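Local atomic coordinates of dehydratase, IlvD/Edd family (Caulobacter crescentus, PDB entry 5OYN), a protein that catalyses the dehydration of D-xylonate to 2-dehydro-3-deoxy-D-arabinonate, and of D-gluconate with similar efficiency, using a [2Fe-2S] cluster and magnesium. Residues M488-G500 against S506-L520. Numbering follows the deposited sequence.
Sequences MSLPTLGDGRQSG and SILNASPESAIGGGL
T492 meets S506 with its hydroxyl and I507 with its backbone carbonyl: T492 OG1 donates to S506 OG at 2.7 Å, while T492 O accepts from I507 N over 2.9 Å with a nearly straight N-H...O angle of 168°. Two residues on, G494 N returns a bond to I507 O (3.2 Å), so the bonds flank L493 and define a single parallel bridge between L493 and I507, the short strands lying 4° apart. The bridge joins two sheet edges in the C-terminal family region: 492-494 borders strand 455-460 in the mixed sheet, 507-511 borders strand 401-404 in the antiparallel one. L493 has CG anti to its backbone N; CD1 packs on I507 CG2, whereas CD2 reaches L520 CD2 at 3.7 Å. D495 OD2 takes S514 N (3.1 Å) on its anti side, 24° out of the carboxylate plane. G461 N also binds OD2 and A462 N binds OD1, so backbone N-H groups serve both oxygens; they may offset the nearby E513 carboxylate, itself bonded to Q575. G496 O then accepts N509 N at 3.0 Å. R497 touches N509 OD1 with its aliphatic CG, but its NE bonds N288 and its guanidinium lies beside the magnesium ligands E101 and E472. Q498 lays CB and CG against L508 CD2, 3.6 Å from CG, and extends onward until OE1 accepts S506 OG at 2.9 Å; its NE2 bonds S504 O. A leucine in place of Q498 would probably leave the S506 hydroxyl without its acceptor and S504 O without its amide donor. The buried hydrogen-bond chain from T492 OG1 through S506 OG to Q498 OE1 thus holds S506 between the two sides of the D495-G496 bend, tying the strand pairing to the chain carrying R497 beside the magnesium site.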
loop_
_atom_site.group_PDB
_atom_site.type_symbol
_atom_site.label_atom_id
_atom_site.label_comp_id
_atom_site.label_asym_id
_atom_site.label_seq_id
_atom_site.Cartn_x
_atom_site.Cartn_y
_atom_site.Cartn_z
ATOM N N MET A 488 36.527 -20.421 26.599
ATOM C CA MET A 488 35.505 -19.673 25.876
ATOM C C MET A 488 34.322 -19.295 26.755
ATOM O O MET A 488 33.655 -18.292 26.484
ATOM C CB MET A 488 35.035 -20.475 24.661
ATOM C CG MET A 488 36.108 -20.642 23.590
ATOM S SD MET A 488 37.067 -19.127 23.350
ATOM C CE MET A 488 35.843 -18.091 22.545
ATOM N N SER A 489 34.045 -20.061 27.803
ATOM C CA SER A 489 32.936 -19.736 28.683
ATOM C C SER A 489 33.273 -20.137 30.113
ATOM O O SER A 489 33.952 -21.144 30.342
ATOM C CB SER A 489 31.648 -20.430 28.229
ATOM O OG SER A 489 31.892 -21.782 27.888
ATOM N N LEU A 490 32.813 -19.328 31.059
ATOM C CA LEU A 490 32.746 -19.686 32.459
ATOM C C LEU A 490 31.294 -19.839 32.879
ATOM O O LEU A 490 30.385 -19.374 32.182
ATOM C CB LEU A 490 33.443 -18.642 33.343
ATOM C CG LEU A 490 34.881 -18.327 32.928
ATOM C CD1 LEU A 490 35.314 -16.986 33.501
ATOM C CD2 LEU A 490 35.859 -19.458 33.307
ATOM N N PRO A 491 31.032 -20.533 33.987
ATOM C CA PRO A 491 29.652 -20.664 34.451
ATOM C C PRO A 491 29.058 -19.300 34.760
ATOM O O PRO A 491 29.762 -18.357 35.133
ATOM C CB PRO A 491 29.768 -21.538 35.707
ATOM C CG PRO A 491 31.227 -21.672 35.980
ATOM C CD PRO A 491 31.931 -21.460 34.690
ATOM N N THR A 492 27.747 -19.199 34.567
ATOM C CA THR A 492 27.060 -17.918 34.596
ATOM C C THR A 492 25.769 -18.083 35.371
ATOM O O THR A 492 25.122 -19.135 35.306
ATOM C CB THR A 492 26.768 -17.391 33.175
ATOM O OG1 THR A 492 26.427 -18.486 32.310
ATOM C CG2 THR A 492 27.980 -16.660 32.604
ATOM N N LEU A 493 25.412 -17.041 36.123
ATOM C CA LEU A 493 24.204 -17.074 36.933
ATOM C C LEU A 493 23.754 -15.645 37.199
ATOM O O LEU A 493 24.589 -14.759 37.393
ATOM C CB LEU A 493 24.453 -17.823 38.248
ATOM C CG LEU A 493 23.405 -17.672 39.351
ATOM C CD1 LEU A 493 23.222 -19.001 40.019
ATOM C CD2 LEU A 493 23.846 -16.637 40.371
ATOM N N GLY A 494 22.439 -15.431 37.206
ATOM C CA GLY A 494 21.903 -14.109 37.493
ATOM C C GLY A 494 20.397 -14.148 37.640
ATOM O O GLY A 494 19.746 -15.151 37.326
ATOM N N ASP A 495 19.849 -13.032 38.133
ATOM C CA ASP A 495 18.406 -12.890 38.312
ATOM C C ASP A 495 17.729 -12.236 37.108
ATOM O O ASP A 495 16.527 -11.936 37.170
ATOM C CB ASP A 495 18.087 -12.103 39.598
ATOM C CG ASP A 495 18.605 -10.663 39.569
ATOM O OD1 ASP A 495 19.438 -10.340 38.692
ATOM O OD2 ASP A 495 18.180 -9.849 40.427
ATOM N N GLY A 496 18.475 -12.008 36.028
ATOM C CA GLY A 496 17.926 -11.591 34.763
ATOM C C GLY A 496 17.819 -12.742 33.782
ATOM O O GLY A 496 17.786 -13.920 34.161
ATOM N N ARG A 497 17.766 -12.389 32.494
ATOM C CA ARG A 497 17.566 -13.325 31.387
ATOM C C ARG A 497 18.772 -13.275 30.450
ATOM O O ARG A 497 19.759 -12.584 30.706
ATOM C CB ARG A 497 16.261 -13.010 30.640
ATOM C CG ARG A 497 15.113 -12.539 31.551
ATOM C CD ARG A 497 13.765 -12.465 30.851
ATOM N NE ARG A 497 13.929 -12.195 29.430
ATOM C CZ ARG A 497 14.016 -10.978 28.902
ATOM N NH1 ARG A 497 13.930 -9.914 29.678
ATOM N NH2 ARG A 497 14.186 -10.830 27.597
ATOM N N GLN A 498 18.698 -14.039 29.365
ATOM C CA GLN A 498 19.661 -13.934 28.279
ATOM C C GLN A 498 18.913 -14.158 26.980
ATOM O O GLN A 498 17.825 -14.741 26.974
ATOM C CB GLN A 498 20.797 -14.947 28.409
ATOM C CG GLN A 498 20.396 -16.344 27.997
ATOM C CD GLN A 498 21.484 -17.352 28.268
ATOM O OE1 GLN A 498 22.554 -17.013 28.787
ATOM N NE2 GLN A 498 21.227 -18.603 27.900
ATOM N N SER A 499 19.497 -13.692 25.875
ATOM C CA SER A 499 18.831 -13.847 24.586
ATOM C C SER A 499 18.611 -15.322 24.277
ATOM O O SER A 499 19.477 -16.165 24.529
ATOM C CB SER A 499 19.652 -13.199 23.471
ATOM O OG SER A 499 18.988 -13.294 22.218
ATOM N N GLY A 500 17.444 -15.634 23.720
ATOM C CA GLY A 500 17.169 -16.990 23.287
ATOM C C GLY A 500 18.196 -17.496 22.296
ATOM O O GLY A 500 18.250 -18.682 21.970
ATOM N N SER A 506 23.684 -20.885 30.968
ATOM C CA SER A 506 23.550 -20.042 32.140
ATOM C C SER A 506 22.469 -20.569 33.069
ATOM O O SER A 506 21.581 -21.325 32.671
ATOM C CB SER A 506 23.211 -18.604 31.743
ATOM O OG SER A 506 24.212 -18.032 30.923
ATOM N N ILE A 507 22.549 -20.137 34.326
ATOM C CA ILE A 507 21.482 -20.315 35.301
ATOM C C ILE A 507 20.699 -19.007 35.359
ATOM O O ILE A 507 21.243 -17.958 35.730
ATOM C CB ILE A 507 22.041 -20.712 36.677
ATOM C CG1 ILE A 507 22.571 -22.138 36.620
ATOM C CG2 ILE A 507 20.954 -20.631 37.749
ATOM C CD1 ILE A 507 23.936 -22.289 37.225
ATOM N N LEU A 508 19.419 -19.069 34.998
ATOM C CA LEU A 508 18.678 -17.887 34.585
ATOM C C LEU A 508 17.371 -17.767 35.340
ATOM O O LEU A 508 16.862 -18.739 35.900
ATOM C CB LEU A 508 18.342 -17.925 33.089
ATOM C CG LEU A 508 19.544 -17.892 32.175
ATOM C CD1 LEU A 508 19.442 -19.033 31.204
ATOM C CD2 LEU A 508 19.556 -16.567 31.467
ATOM N N ASN A 509 16.816 -16.551 35.282
ATOM C CA ASN A 509 15.467 -16.243 35.761
ATOM C C ASN A 509 15.334 -16.477 37.263
ATOM O O ASN A 509 14.264 -16.866 37.746
ATOM C CB ASN A 509 14.402 -17.049 35.001
ATOM C CG ASN A 509 14.519 -16.910 33.489
ATOM O OD1 ASN A 509 15.159 -15.985 32.977
ATOM N ND2 ASN A 509 13.891 -17.832 32.764
ATOM N N ALA A 510 16.417 -16.240 38.005
ATOM C CA ALA A 510 16.455 -16.595 39.418
ATOM C C ALA A 510 15.417 -15.795 40.187
ATOM O O ALA A 510 15.452 -14.561 40.193
ATOM C CB ALA A 510 17.851 -16.354 39.992
ATOM N N SER A 511 14.483 -16.504 40.815
ATOM C CA SER A 511 13.422 -15.905 41.603
ATOM C C SER A 511 13.481 -16.415 43.042
ATOM O O SER A 511 13.743 -17.603 43.266
ATOM C CB SER A 511 12.044 -16.212 40.995
ATOM O OG SER A 511 12.091 -16.132 39.587
ATOM N N PRO A 512 13.268 -15.539 44.040
ATOM C CA PRO A 512 13.014 -14.115 43.796
ATOM C C PRO A 512 14.308 -13.353 43.536
ATOM O O PRO A 512 15.368 -13.735 44.046
ATOM C CB PRO A 512 12.340 -13.640 45.093
ATOM C CG PRO A 512 12.616 -14.737 46.133
ATOM C CD PRO A 512 13.367 -15.851 45.479
ATOM N N GLU A 513 14.216 -12.296 42.735
ATOM C CA GLU A 513 15.400 -11.562 42.324
ATOM C C GLU A 513 16.037 -10.854 43.514
ATOM O O GLU A 513 15.420 -10.665 44.564
ATOM C CB GLU A 513 15.047 -10.533 41.249
ATOM C CG GLU A 513 14.115 -9.471 41.761
ATOM C CD GLU A 513 13.693 -8.485 40.706
ATOM O OE1 GLU A 513 14.555 -7.679 40.285
ATOM O OE2 GLU A 513 12.500 -8.511 40.319
ATOM N N SER A 514 17.291 -10.445 43.318
ATOM C CA SER A 514 18.008 -9.671 44.326
ATOM C C SER A 514 17.170 -8.504 44.846
ATOM O O SER A 514 16.970 -8.361 46.053
ATOM C CB SER A 514 19.331 -9.175 43.736
ATOM O OG SER A 514 19.772 -7.984 44.362
ATOM N N ALA A 515 16.639 -7.682 43.943
ATOM C CA ALA A 515 16.067 -6.399 44.337
ATOM C C ALA A 515 14.834 -6.512 45.230
ATOM O O ALA A 515 14.364 -5.478 45.727
ATOM C CB ALA A 515 15.716 -5.579 43.095
ATOM N N ILE A 516 14.278 -7.705 45.437
ATOM C CA ILE A 516 13.213 -7.825 46.430
ATOM C C ILE A 516 13.671 -8.758 47.546
ATOM O O ILE A 516 12.856 -9.407 48.213
ATOM C CB ILE A 516 11.883 -8.286 45.805
ATOM C CG1 ILE A 516 11.990 -9.675 45.184
ATOM C CG2 ILE A 516 11.397 -7.268 44.798
ATOM C CD1 ILE A 516 10.651 -10.406 45.180
ATOM N N GLY A 517 14.979 -8.816 47.765
ATOM C CA GLY A 517 15.516 -9.597 48.857
ATOM C C GLY A 517 15.614 -11.081 48.609
ATOM O O GLY A 517 15.473 -11.865 49.551
ATOM N N GLY A 518 15.830 -11.497 47.367
ATOM C CA GLY A 518 16.182 -12.875 47.102
ATOM C C GLY A 518 17.609 -13.143 47.526
ATOM O O GLY A 518 18.382 -12.230 47.819
ATOM N N GLY A 519 17.970 -14.428 47.545
ATOM C CA GLY A 519 19.279 -14.816 48.054
ATOM C C GLY A 519 20.444 -14.097 47.398
ATOM O O GLY A 519 21.492 -13.901 48.020
ATOM N N LEU A 520 20.290 -13.690 46.139
ATOM C CA LEU A 520 21.386 -12.990 45.483
ATOM C C LEU A 520 21.646 -11.608 46.073
ATOM O O LEU A 520 22.662 -10.996 45.731
ATOM C CB LEU A 520 21.110 -12.882 43.978
ATOM C CG LEU A 520 21.358 -14.171 43.180
ATOM C CD1 LEU A 520 20.995 -13.993 41.722
ATOM C CD2 LEU A 520 22.800 -14.649 43.322
#